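Putative phosphosugar isomerase (Silicibacter pomeroyi DSS-3, PDB 3FJ1) is of uncharacterised function but, as a protein of two SIS domains, probably binds phosphosugars and may act as an isomerase or aminotransferase. Local coordinates at residues P269-A274 with A286-V291. Sequence-based numbering, arbitrary orientation.
Sequences PLAEIA and ATTGRV
A271 is the tight spot where helix segment 269-274 meets segment 286-291, the end of a strand and the loop after it. Its CB points at the loop and sits between two side chains, 3.8 Å from CG1 of V291 and close to CB of R290, while CG2 of T288 adds a looser touch. V291 reaches the helix through one branch: CG1, anti to the carbonyl carbon (chi1 -71°), lies over the turn from A271 to A274. It comes within 3.7 Å of O of A271. The same methyl is 3.9 Å from CB of A274. Small alanines along this face let the backbones come close, with CA of A271 and CA of V291 5.1 Å apart. At the end of strand 284-286, packing slackens: CB of A286 is 4.2 Å from CB of A274. It also meets CD1 of L270, whose CG is anti to the backbone N (chi1 -177°), bringing CD1 to the loop; L270 also touches S240 and A261. The arrangement belongs to the second SIS domain, an alpha/beta fold with a parallel five-stranded sheet; helix 267-279 connects strands 257-259 and 284-286 in a beta-alpha-beta crossover, and the chain leaving the second strand packs back on that helix. An ST turn shapes the loop: N of R290 donates to OG1 of T288 at 2.9 Å and 166°, and the same hydroxyl is hydrogen-bonded to E267 at the start of the helix. Toward solvent the contact thins to the exposed R290, which gives only its CB to A271; its chain, bent at chi3, runs on along the beginning of the helix, touching E267 and A268.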
# COMPACT_ATOMS: atom_id res chain seq x y z
N PRO A 269 -9.59 11.41 16.46
CA PRO A 269 -10.17 10.18 15.92
C PRO A 269 -9.40 8.88 16.23
O PRO A 269 -10.02 7.83 16.35
CB PRO A 269 -10.22 10.43 14.40
CG PRO A 269 -9.37 11.58 14.15
CD PRO A 269 -9.38 12.42 15.41
N LEU A 270 -8.07 8.94 16.30
CA LEU A 270 -7.27 7.78 16.65
C LEU A 270 -7.62 7.35 18.08
O LEU A 270 -7.91 6.19 18.35
CB LEU A 270 -5.79 8.11 16.51
CG LEU A 270 -4.69 7.05 16.75
CD1 LEU A 270 -4.64 6.49 18.20
CD2 LEU A 270 -4.83 5.94 15.73
N ALA A 271 -7.58 8.31 18.99
CA ALA A 271 -7.93 8.08 20.39
C ALA A 271 -9.35 7.48 20.53
O ALA A 271 -9.56 6.58 21.33
CB ALA A 271 -7.83 9.38 21.15
N GLU A 272 -10.32 8.01 19.77
CA GLU A 272 -11.69 7.54 19.78
C GLU A 272 -11.80 6.03 19.44
O GLU A 272 -12.49 5.26 20.14
CB GLU A 272 -12.52 8.39 18.81
N ILE A 273 -11.16 5.62 18.37
CA ILE A 273 -11.16 4.20 17.97
C ILE A 273 -10.39 3.35 18.99
O ILE A 273 -10.80 2.24 19.29
CB ILE A 273 -10.59 4.01 16.56
CG1 ILE A 273 -11.53 4.65 15.53
CG2 ILE A 273 -10.34 2.49 16.27
CD1 ILE A 273 -12.85 3.92 15.35
N ALA A 274 -9.28 3.88 19.52
CA ALA A 274 -8.48 3.15 20.49
C ALA A 274 -9.37 2.83 21.69
O ALA A 274 -9.41 1.70 22.19
CB ALA A 274 -7.25 3.98 20.90
N ALA A 286 -2.08 3.68 23.48
CA ALA A 286 -2.02 4.73 22.45
C ALA A 286 -1.13 5.87 22.89
O ALA A 286 -1.09 6.16 24.07
CB ALA A 286 -3.41 5.23 22.07
N THR A 287 -0.44 6.51 21.94
CA THR A 287 0.55 7.58 22.23
C THR A 287 -0.13 8.95 22.32
O THR A 287 0.22 9.87 21.59
CB THR A 287 1.68 7.64 21.17
OG1 THR A 287 1.11 8.00 19.90
CG2 THR A 287 2.42 6.26 20.98
N THR A 288 -1.09 9.07 23.21
CA THR A 288 -1.85 10.29 23.38
C THR A 288 -2.55 10.28 24.73
O THR A 288 -3.03 9.24 25.20
CB THR A 288 -2.89 10.49 22.26
OG1 THR A 288 -3.79 11.54 22.63
CG2 THR A 288 -3.68 9.21 22.00
N GLY A 289 -2.64 11.48 25.30
CA GLY A 289 -3.34 11.72 26.54
C GLY A 289 -4.83 11.75 26.37
O GLY A 289 -5.56 11.74 27.36
N ARG A 290 -5.29 11.75 25.12
CA ARG A 290 -6.73 11.84 24.83
C ARG A 290 -7.54 10.58 25.06
O ARG A 290 -8.76 10.65 25.12
CB ARG A 290 -6.95 12.28 23.38
CG ARG A 290 -6.39 13.61 23.05
CD ARG A 290 -6.87 14.02 21.71
NE ARG A 290 -8.24 14.50 21.83
CZ ARG A 290 -8.64 15.75 21.60
NH1 ARG A 290 -7.81 16.67 21.11
NH2 ARG A 290 -9.91 16.06 21.79
N VAL A 291 -6.89 9.42 25.16
CA VAL A 291 -7.61 8.18 25.44
C VAL A 291 -8.02 8.14 26.92
O VAL A 291 -7.23 8.54 27.79
CB VAL A 291 -6.80 6.91 25.11
CG1 VAL A 291 -6.66 6.77 23.58
CG2 VAL A 291 -5.47 6.92 25.81